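Local atomic coordinates of CRISPR system Cmr subunit Cmr1-1 (Pyrococcus furiosus, PDB entry 4W8Z), a protein that binds RNA and, together with Cmr6, caps the type III-B Cmr ribonucleoprotein complex, which takes part in CRISPR defence against mobile genetic elements. Residues A[241-246]-A[330-335]; A[248-253]-A[326-331]; A[287-292]-A[296-301]. All blocks are in the same frame, centred on the assembly; numbering follows the deposited sequence.

The three contacts all lie within the C-terminal Cmr1-like region and run from its surface to its buried sheet. Contacts 1 and 2 both rest on helix 237-264, with centres about 8 Å apart, and both use the chain around helix 327-330. Contact 1 is a polar surface meeting of amide and guanidinium, whereas the partly buried contact 2 relies on aromatic packing. Contact 3, a buried beta hairpin, is built chiefly on backbone hydrogen bonds. Phe-244, on 241-246 but not in contact 1 itself, packs on the hairpin backbone of contact 3 and on Ile-329 of 326-331. A salt bridge from Asp-326 to Lys-301 joins segments 326-331 and 296-301 of contacts 2 and 3.

Contact 1 (A[241-246]-A[330-335]); sequences LAQFNN and SSRLPV
Gln-243 and Arg-332 carry the polar part of this contact, approaching each other from opposite directions. Arg-332 NH1 donates a hydrogen bond to Gln-243 OE1, bent to 145° at the hydrogen; its modelled length of 2.4 Å is doubtfully short at this resolution. The amide oxygen lies at the edge of the guanidinium, near its plane, and the two flat groups are nearly coplanar, 16° apart. Beside the bond the amide nitrogen faces a second donor, with Gln-243 NE2 3.4 Å from Arg-332 NH2. Both side chains turn to reach this meeting, the arginine at chi3 and the glutamine at chi2 (-68°).

The contact joins a turn of helix 237-264 to the irregular connection between helix 327-330 and strand 335-337, at the surface of the Cmr1-like C-terminal region. On the same helix Asn-245 OD1 accepts from the backbone N of Tyr-103 and of Ile-104, and Asn-246 OD1 from Asn-100 ND2.

Van der Waals contact comes from Leu-333, whose CD2 methyl lies 3.7 Å from Gln-243 CD and as near to OE1, against the amide group. Leu-333 also packs on Phe-231 of strand 226-231.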
loop_
_atom_site.group_PDB
_atom_site.type_symbol
_atom_site.label_atom_id
_atom_site.label_comp_id
_atom_site.label_asym_id
_atom_site.label_seq_id
_atom_site.Cartn_x
_atom_site.Cartn_y
_atom_site.Cartn_z
ATOM N N LEU A 241 -12.931 -7.026 4.415
ATOM C CA LEU A 241 -11.780 -7.875 4.699
ATOM C C LEU A 241 -12.113 -9.354 4.508
ATOM O O LEU A 241 -11.290 -10.125 4.015
ATOM C CB LEU A 241 -11.274 -7.628 6.122
ATOM C CG LEU A 241 -10.467 -6.346 6.335
ATOM C CD1 LEU A 241 -10.233 -6.088 7.810
ATOM C CD2 LEU A 241 -9.143 -6.429 5.592
ATOM N N ALA A 242 -13.327 -9.741 4.883
ATOM C CA ALA A 242 -13.758 -11.127 4.743
ATOM C C ALA A 242 -13.876 -11.528 3.277
ATOM O O ALA A 242 -13.624 -12.679 2.924
ATOM C CB ALA A 242 -15.083 -11.349 5.462
ATOM N N GLN A 243 -14.259 -10.581 2.427
ATOM C CA GLN A 243 -14.335 -10.843 0.993
ATOM C C GLN A 243 -12.949 -11.138 0.427
ATOM O O GLN A 243 -12.776 -12.070 -0.360
ATOM C CB GLN A 243 -14.971 -9.662 0.254
ATOM C CG GLN A 243 -16.490 -9.720 0.188
ATOM C CD GLN A 243 -16.992 -10.853 -0.695
ATOM O OE1 GLN A 243 -16.261 -11.361 -1.551
ATOM N NE2 GLN A 243 -18.244 -11.256 -0.489
ATOM N N PHE A 244 -11.970 -10.337 0.839
ATOM C CA PHE A 244 -10.580 -10.555 0.464
ATOM C C PHE A 244 -10.106 -11.940 0.901
ATOM O O PHE A 244 -9.335 -12.597 0.205
ATOM C CB PHE A 244 -9.687 -9.478 1.084
ATOM C CG PHE A 244 -9.675 -8.178 0.325
ATOM C CD1 PHE A 244 -9.435 -8.155 -1.038
ATOM C CD2 PHE A 244 -9.902 -6.976 0.980
ATOM C CE1 PHE A 244 -9.417 -6.959 -1.735
ATOM C CE2 PHE A 244 -9.890 -5.778 0.289
ATOM C CZ PHE A 244 -9.645 -5.770 -1.069
ATOM N N ASN A 245 -10.581 -12.380 2.061
ATOM C CA ASN A 245 -10.118 -13.631 2.633
ATOM C C ASN A 245 -10.679 -14.841 1.898
ATOM O O ASN A 245 -9.968 -15.820 1.671
ATOM C CB ASN A 245 -10.479 -13.693 4.115
ATOM C CG ASN A 245 -9.808 -14.847 4.825
ATOM O OD1 ASN A 245 -8.592 -14.860 4.996
ATOM N ND2 ASN A 245 -10.599 -15.818 5.255
ATOM N N ASN A 246 -11.954 -14.779 1.531
ATOM C CA ASN A 246 -12.564 -15.854 0.759
ATOM C C ASN A 246 -11.911 -15.971 -0.609
ATOM O O ASN A 246 -11.585 -17.068 -1.060
ATOM C CB ASN A 246 -14.068 -15.635 0.605
ATOM C CG ASN A 246 -14.825 -15.851 1.903
ATOM O OD1 ASN A 246 -14.305 -16.447 2.851
ATOM N ND2 ASN A 246 -16.065 -15.371 1.951
ATOM N N SER A 330 -13.278 -9.897 -8.985
ATOM C CA SER A 330 -14.129 -9.302 -10.011
ATOM C C SER A 330 -15.140 -10.272 -10.611
ATOM O O SER A 330 -16.102 -9.848 -11.250
ATOM C CB SER A 330 -13.266 -8.719 -11.131
ATOM O OG SER A 330 -12.650 -9.748 -11.884
ATOM N N SER A 331 -14.923 -11.570 -10.428
ATOM C CA SER A 331 -15.879 -12.554 -10.916
ATOM C C SER A 331 -17.026 -12.699 -9.926
ATOM O O SER A 331 -18.081 -13.243 -10.258
ATOM C CB SER A 331 -15.212 -13.912 -11.141
ATOM O OG SER A 331 -14.981 -14.580 -9.912
ATOM N N ARG A 332 -16.818 -12.207 -8.708
ATOM C CA ARG A 332 -17.793 -12.400 -7.642
ATOM C C ARG A 332 -18.593 -11.138 -7.303
ATOM O O ARG A 332 -19.671 -11.237 -6.719
ATOM C CB ARG A 332 -17.096 -12.931 -6.387
ATOM C CG ARG A 332 -16.662 -14.387 -6.502
ATOM C CD ARG A 332 -16.105 -14.929 -5.187
ATOM N NE ARG A 332 -17.091 -14.918 -4.105
ATOM C CZ ARG A 332 -17.022 -14.128 -3.038
ATOM N NH1 ARG A 332 -16.010 -13.281 -2.900
ATOM N NH2 ARG A 332 -17.964 -14.189 -2.104
ATOM N N LEU A 333 -18.084 -9.964 -7.673
ATOM C CA LEU A 333 -18.802 -8.713 -7.413
ATOM C C LEU A 333 -18.261 -7.537 -8.242
ATOM O O LEU A 333 -17.103 -7.553 -8.656
ATOM C CB LEU A 333 -18.765 -8.389 -5.912
ATOM C CG LEU A 333 -17.471 -8.527 -5.119
ATOM C CD1 LEU A 333 -16.655 -7.274 -5.265
ATOM C CD2 LEU A 333 -17.791 -8.797 -3.662
ATOM N N PRO A 334 -19.108 -6.516 -8.494
ATOM C CA PRO A 334 -18.747 -5.392 -9.375
ATOM C C PRO A 334 -17.550 -4.564 -8.907
ATOM O O PRO A 334 -17.515 -4.091 -7.772
ATOM C CB PRO A 334 -20.016 -4.528 -9.379
ATOM C CG PRO A 334 -20.761 -4.924 -8.153
ATOM C CD PRO A 334 -20.489 -6.384 -7.995
ATOM N N VAL A 335 -16.590 -4.379 -9.809
ATOM C CA VAL A 335 -15.369 -3.633 -9.531
ATOM C C VAL A 335 -15.302 -2.365 -10.377
ATOM O O VAL A 335 -15.564 -2.406 -11.575
ATOM C CB VAL A 335 -14.125 -4.499 -9.809
ATOM C CG1 VAL A 335 -12.848 -3.680 -9.693
ATOM C CG2 VAL A 335 -14.095 -5.695 -8.871
#

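Contact 2 (A[248-253]-A[326-331]); sequences YKEYLR and DWFISS
Phe-328 of the short helix 327-330 reaches across to Tyr-251 and Glu-250 on helix 237-264. From CB its side chain leaves with CG anti to its own carbonyl carbon (chi1 -61°), which turns the ring toward the long helix. Beyond CG the two sides of the ring find different neighbours. On one side, CD1 lies 4.1 Å from Tyr-251 CB and CE1 lies 3.5 Å from Tyr-251 CD1. On the other, CD2 and CE2 meet the aliphatic part of Glu-250, with CE2 3.9 Å from Glu-250 CG. Over one face of the ring stands the helix backbone itself: Tyr-251 CA is 4.2 Å from the centroid and almost on the ring normal, a CH-pi contact. Trp-327 CD1 covers the opposite face.

The two rings form an offset edge-to-face pair, the edge of Tyr-251 turned toward the face of Phe-328, with centroids 5.6 Å apart and planes at 69°. The tyrosine hydroxyl lies beyond this pair, where it hydrogen-bonds to Asn-324 and Leu-322, just ahead of the short helix. Glu-250 directs its carboxylate along its own helix: Arg-253 grips it side-on, NE to OE1 and NH2 to OE2, and Arg-254 forms a further salt bridge with OE2.

The polar groups of Glu-250 and Tyr-251 are thus engaged away from the phenyl ring, and what they offer to Phe-328 is CH and ring carbon. Segments 248-253 and 326-331 are therefore joined by dispersion and weak aromatic electrostatics, while Ser-247, one residue earlier, adds a hydrogen bond from its OG to Phe-328 O.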
loop_
_atom_site.group_PDB
_atom_site.type_symbol
_atom_site.label_atom_id
_atom_site.label_comp_id
_atom_site.label_asym_id
_atom_site.label_seq_id
_atom_site.Cartn_x
_atom_site.Cartn_y
_atom_site.Cartn_z
ATOM N N TYR A 248 -8.900 -14.915 -1.461
ATOM C CA TYR A 248 -7.506 -15.317 -1.318
ATOM C C TYR A 248 -7.371 -16.798 -0.972
ATOM O O TYR A 248 -6.374 -17.432 -1.316
ATOM C CB TYR A 248 -6.803 -14.469 -0.255
ATOM C CG TYR A 248 -5.411 -14.959 0.064
ATOM C CD1 TYR A 248 -4.353 -14.719 -0.806
ATOM C CD2 TYR A 248 -5.158 -15.683 1.221
ATOM C CE1 TYR A 248 -3.079 -15.177 -0.525
ATOM C CE2 TYR A 248 -3.890 -16.146 1.510
ATOM C CZ TYR A 248 -2.853 -15.889 0.637
ATOM O OH TYR A 248 -1.589 -16.355 0.935
ATOM N N LYS A 249 -8.369 -17.350 -0.290
ATOM C CA LYS A 249 -8.336 -18.760 0.074
ATOM C C LYS A 249 -8.407 -19.631 -1.175
ATOM O O LYS A 249 -7.704 -20.634 -1.287
ATOM C CB LYS A 249 -9.483 -19.097 1.025
ATOM C CG LYS A 249 -9.484 -20.530 1.530
ATOM C CD LYS A 249 -10.797 -20.855 2.224
ATOM C CE LYS A 249 -10.883 -22.322 2.616
ATOM N NZ LYS A 249 -12.256 -22.699 3.078
ATOM N N GLU A 250 -9.256 -19.231 -2.119
ATOM C CA GLU A 250 -9.419 -19.972 -3.362
ATOM C C GLU A 250 -8.237 -19.736 -4.291
ATOM O O GLU A 250 -7.780 -20.653 -4.978
ATOM C CB GLU A 250 -10.730 -19.584 -4.053
ATOM C CG GLU A 250 -10.967 -20.250 -5.409
ATOM C CD GLU A 250 -11.101 -21.773 -5.340
ATOM O OE1 GLU A 250 -11.138 -22.347 -4.226
ATOM O OE2 GLU A 250 -11.173 -22.403 -6.419
ATOM N N TYR A 251 -7.748 -18.499 -4.299
ATOM C CA TYR A 251 -6.552 -18.126 -5.050
ATOM C C TYR A 251 -5.362 -18.974 -4.617
ATOM O O TYR A 251 -4.641 -19.524 -5.445
ATOM C CB TYR A 251 -6.260 -16.642 -4.847
ATOM C CG TYR A 251 -5.007 -16.111 -5.508
ATOM C CD1 TYR A 251 -4.924 -15.973 -6.887
ATOM C CD2 TYR A 251 -3.919 -15.702 -4.744
ATOM C CE1 TYR A 251 -3.786 -15.463 -7.488
ATOM C CE2 TYR A 251 -2.780 -15.190 -5.338
ATOM C CZ TYR A 251 -2.721 -15.075 -6.707
ATOM O OH TYR A 251 -1.588 -14.562 -7.292
ATOM N N LEU A 252 -5.182 -19.088 -3.306
ATOM C CA LEU A 252 -4.102 -19.884 -2.737
ATOM C C LEU A 252 -4.303 -21.375 -2.995
ATOM O O LEU A 252 -3.339 -22.108 -3.204
ATOM C CB LEU A 252 -3.991 -19.619 -1.234
ATOM C CG LEU A 252 -2.967 -20.415 -0.427
ATOM C CD1 LEU A 252 -1.551 -20.064 -0.856
ATOM C CD2 LEU A 252 -3.168 -20.162 1.059
ATOM N N ARG A 253 -5.554 -21.824 -2.978
ATOM C CA ARG A 253 -5.847 -23.239 -3.190
ATOM C C ARG A 253 -5.385 -23.698 -4.572
ATOM O O ARG A 253 -4.713 -24.720 -4.706
ATOM C CB ARG A 253 -7.341 -23.514 -3.016
ATOM C CG ARG A 253 -7.679 -24.991 -2.931
ATOM C CD ARG A 253 -9.179 -25.238 -2.946
ATOM N NE ARG A 253 -9.798 -24.820 -4.200
ATOM C CZ ARG A 253 -9.731 -25.514 -5.332
ATOM N NH1 ARG A 253 -9.059 -26.657 -5.372
ATOM N NH2 ARG A 253 -10.329 -25.062 -6.429
ATOM N N ASP A 326 -7.062 -10.748 -9.340
ATOM C CA ASP A 326 -8.222 -9.877 -9.522
ATOM C C ASP A 326 -9.466 -10.629 -9.995
ATOM O O ASP A 326 -10.583 -10.210 -9.705
ATOM C CB ASP A 326 -7.903 -8.740 -10.499
ATOM C CG ASP A 326 -7.283 -9.229 -11.793
ATOM O OD1 ASP A 326 -7.425 -10.429 -12.123
ATOM O OD2 ASP A 326 -6.639 -8.406 -12.479
ATOM N N TRP A 327 -9.278 -11.729 -10.720
ATOM C CA TRP A 327 -10.410 -12.551 -11.145
ATOM C C TRP A 327 -11.221 -13.017 -9.940
ATOM O O TRP A 327 -12.446 -13.069 -9.987
ATOM C CB TRP A 327 -9.950 -13.770 -11.950
ATOM C CG TRP A 327 -11.001 -14.847 -12.003
ATOM C CD1 TRP A 327 -11.102 -15.940 -11.188
ATOM C CD2 TRP A 327 -12.119 -14.913 -12.898
ATOM N NE1 TRP A 327 -12.210 -16.685 -11.527
ATOM C CE2 TRP A 327 -12.850 -16.076 -12.571
ATOM C CE3 TRP A 327 -12.569 -14.104 -13.946
ATOM C CZ2 TRP A 327 -14.002 -16.448 -13.257
ATOM C CZ3 TRP A 327 -13.716 -14.477 -14.624
ATOM C CH2 TRP A 327 -14.419 -15.641 -14.278
ATOM N N PHE A 328 -10.528 -13.348 -8.856
ATOM C CA PHE A 328 -11.175 -13.942 -7.697
ATOM C C PHE A 328 -11.927 -12.900 -6.872
ATOM O O PHE A 328 -12.604 -13.233 -5.899
ATOM C CB PHE A 328 -10.139 -14.679 -6.848
ATOM C CG PHE A 328 -9.467 -15.806 -7.580
ATOM C CD1 PHE A 328 -8.295 -15.588 -8.289
ATOM C CD2 PHE A 328 -10.024 -17.077 -7.585
ATOM C CE1 PHE A 328 -7.683 -16.618 -8.979
ATOM C CE2 PHE A 328 -9.415 -18.111 -8.271
ATOM C CZ PHE A 328 -8.240 -17.880 -8.970
ATOM N N ILE A 329 -11.809 -11.641 -7.276
ATOM C CA ILE A 329 -12.651 -10.575 -6.749
ATOM C C ILE A 329 -13.722 -10.202 -7.768
ATOM O O ILE A 329 -14.912 -10.202 -7.463
ATOM C CB ILE A 329 -11.843 -9.304 -6.409
ATOM C CG1 ILE A 329 -10.841 -9.566 -5.283
ATOM C CG2 ILE A 329 -12.780 -8.164 -6.024
ATOM C CD1 ILE A 329 -11.471 -9.621 -3.906
ATOM N N SER A 330 -13.278 -9.897 -8.985
ATOM C CA SER A 330 -14.129 -9.302 -10.011
ATOM C C SER A 330 -15.140 -10.272 -10.611
ATOM O O SER A 330 -16.102 -9.848 -11.250
ATOM C CB SER A 330 -13.266 -8.719 -11.131
ATOM O OG SER A 330 -12.650 -9.748 -11.884
ATOM N N SER A 331 -14.923 -11.570 -10.428
ATOM C CA SER A 331 -15.879 -12.554 -10.916
ATOM C C SER A 331 -17.026 -12.699 -9.926
ATOM O O SER A 331 -18.081 -13.243 -10.258
ATOM C CB SER A 331 -15.212 -13.912 -11.141
ATOM O OG SER A 331 -14.981 -14.580 -9.912
#

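Contact 3 (A[287-292]-A[296-301]); sequences GVVEIG and YGRIIK
Strand 287-291 pairs antiparallel with strand 296-301 in a beta hairpin, Gly-287 with Arg-298 and Val-289 with Tyr-296 as hydrogen-bonded pairs, each closed by two backbone bonds, flanking the non-hydrogen-bonded pair Val-288 with Gly-297, and the N-to-C directions of the two short segments make an angle of 122°, well short of 180° and consistent with marked twisting or coiling of the hairpin.

Val-289, Tyr-296 and Arg-298 project from the same face of the sheet. Val-289 stands between the other two: its CG1 touches Tyr-296 CB at 3.8 Å, while its CB and CG2 lie against NH1 of the arginine. Arg-298 runs out extended, then bends at chi3 (61°) and folds its guanidinium back across the neighbouring strand, one face over the Val-288 to Val-289 peptide. Farther along, Ile-291 crosses the tyrosine ring at about a right angle. Its CD1 methyl lies over the ring face, 4.1 Å from the centroid, as a CH-pi contact, and its CB meets Tyr-296 CE1 at 3.7 Å. On the other face, the CG1 methyl of Val-288 lies 3.4 Å from Tyr-296 O.

That opposite face, bearing Val-288 and Ile-299, is covered by helix 237-264: Val-288 packs on Thr-237 and Val-240, and Ile-299 on Phe-244. Strand 294-302 also pairs on its far side with strand 226-231, through backbone bonds of Gly-297 to Phe-231 and Ile-299 to Glu-229, and therefore lies between that strand and strand 284-291 in the antiparallel sheet of the Cmr1-like C-terminal region.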
loop_
_atom_site.group_PDB
_atom_site.type_symbol
_atom_site.label_atom_id
_atom_site.label_comp_id
_atom_site.label_asym_id
_atom_site.label_seq_id
_atom_site.Cartn_x
_atom_site.Cartn_y
_atom_site.Cartn_z
ATOM N N GLY A 287 -6.391 -3.299 0.456
ATOM C CA GLY A 287 -6.682 -2.691 1.736
ATOM C C GLY A 287 -8.076 -2.102 1.689
ATOM O O GLY A 287 -8.878 -2.478 0.836
ATOM N N VAL A 288 -8.366 -1.178 2.600
ATOM C CA VAL A 288 -9.699 -0.598 2.683
ATOM C C VAL A 288 -9.659 0.922 2.565
ATOM O O VAL A 288 -8.921 1.591 3.287
ATOM C CB VAL A 288 -10.391 -0.993 4.003
ATOM C CG1 VAL A 288 -11.827 -0.472 4.046
ATOM C CG2 VAL A 288 -10.363 -2.505 4.172
ATOM N N VAL A 289 -10.457 1.461 1.648
ATOM C CA VAL A 289 -10.584 2.901 1.497
ATOM C C VAL A 289 -11.991 3.334 1.907
ATOM O O VAL A 289 -12.968 2.622 1.665
ATOM C CB VAL A 289 -10.274 3.349 0.040
ATOM C CG1 VAL A 289 -11.263 2.730 -0.951
ATOM C CG2 VAL A 289 -10.253 4.878 -0.079
ATOM N N GLU A 290 -12.092 4.490 2.553
ATOM C CA GLU A 290 -13.395 5.031 2.914
ATOM C C GLU A 290 -13.861 6.065 1.889
ATOM O O GLU A 290 -13.181 7.062 1.637
ATOM C CB GLU A 290 -13.351 5.644 4.312
ATOM C CG GLU A 290 -14.684 6.200 4.778
ATOM C CD GLU A 290 -14.691 6.512 6.263
ATOM O OE1 GLU A 290 -14.180 5.679 7.045
ATOM O OE2 GLU A 290 -15.196 7.591 6.644
ATOM N N ILE A 291 -15.019 5.803 1.290
ATOM C CA ILE A 291 -15.612 6.709 0.311
ATOM C C ILE A 291 -17.054 7.018 0.695
ATOM O O ILE A 291 -17.880 6.110 0.805
ATOM C CB ILE A 291 -15.586 6.117 -1.117
ATOM C CG1 ILE A 291 -14.198 5.565 -1.448
ATOM C CG2 ILE A 291 -15.995 7.166 -2.134
ATOM C CD1 ILE A 291 -14.126 4.834 -2.770
ATOM N N GLY A 292 -17.355 8.293 0.911
ATOM C CA GLY A 292 -18.689 8.690 1.314
ATOM C C GLY A 292 -19.089 8.089 2.652
ATOM O O GLY A 292 -20.260 7.800 2.888
ATOM N N TYR A 296 -14.825 0.526 1.274
ATOM C CA TYR A 296 -14.641 -0.141 -0.009
ATOM C C TYR A 296 -13.351 -0.951 0.006
ATOM O O TYR A 296 -12.383 -0.575 0.666
ATOM C CB TYR A 296 -14.579 0.872 -1.151
ATOM C CG TYR A 296 -15.884 1.545 -1.508
ATOM C CD1 TYR A 296 -16.473 2.466 -0.653
ATOM C CD2 TYR A 296 -16.500 1.294 -2.726
ATOM C CE1 TYR A 296 -17.654 3.092 -0.988
ATOM C CE2 TYR A 296 -17.676 1.918 -3.071
ATOM C CZ TYR A 296 -18.250 2.814 -2.198
ATOM O OH TYR A 296 -19.426 3.436 -2.541
ATOM N N GLY A 297 -13.327 -2.057 -0.730
ATOM C CA GLY A 297 -12.083 -2.771 -0.939
ATOM C C GLY A 297 -11.241 -1.989 -1.929
ATOM O O GLY A 297 -11.752 -1.528 -2.944
ATOM N N ARG A 298 -9.958 -1.812 -1.637
ATOM C CA ARG A 298 -9.078 -1.092 -2.549
ATOM C C ARG A 298 -7.977 -1.996 -3.079
ATOM O O ARG A 298 -7.289 -2.658 -2.307
ATOM C CB ARG A 298 -8.463 0.125 -1.862
ATOM C CG ARG A 298 -7.534 0.932 -2.750
ATOM C CD ARG A 298 -6.980 2.135 -2.015
ATOM N NE ARG A 298 -6.197 1.738 -0.847
ATOM C CZ ARG A 298 -6.238 2.360 0.327
ATOM N NH1 ARG A 298 -7.022 3.418 0.491
ATOM N NH2 ARG A 298 -5.493 1.925 1.333
ATOM N N ILE A 299 -7.811 -2.020 -4.397
ATOM C CA ILE A 299 -6.774 -2.828 -5.030
ATOM C C ILE A 299 -5.865 -1.956 -5.884
ATOM O O ILE A 299 -6.343 -1.139 -6.669
ATOM C CB ILE A 299 -7.385 -3.932 -5.912
ATOM C CG1 ILE A 299 -8.232 -4.876 -5.065
ATOM C CG2 ILE A 299 -6.300 -4.711 -6.634
ATOM C CD1 ILE A 299 -9.619 -5.070 -5.608
ATOM N N ILE A 300 -4.555 -2.113 -5.733
ATOM C CA ILE A 300 -3.634 -1.424 -6.623
ATOM C C ILE A 300 -2.655 -2.419 -7.260
ATOM O O ILE A 300 -2.137 -3.316 -6.594
ATOM C CB ILE A 300 -2.869 -0.288 -5.888
ATOM C CG1 ILE A 300 -1.934 0.446 -6.858
ATOM C CG2 ILE A 300 -2.105 -0.823 -4.692
ATOM C CD1 ILE A 300 -1.490 1.809 -6.373
ATOM N N LYS A 301 -2.438 -2.267 -8.565
ATOM C CA LYS A 301 -1.535 -3.136 -9.323
ATOM C C LYS A 301 -0.396 -2.337 -9.964
ATOM O O LYS A 301 -0.646 -1.392 -10.706
ATOM C CB LYS A 301 -2.317 -3.899 -10.396
ATOM C CG LYS A 301 -3.145 -5.048 -9.848
ATOM C CD LYS A 301 -4.128 -5.596 -10.872
ATOM C CE LYS A 301 -5.320 -4.674 -11.027
ATOM N NZ LYS A 301 -6.407 -5.285 -11.847
#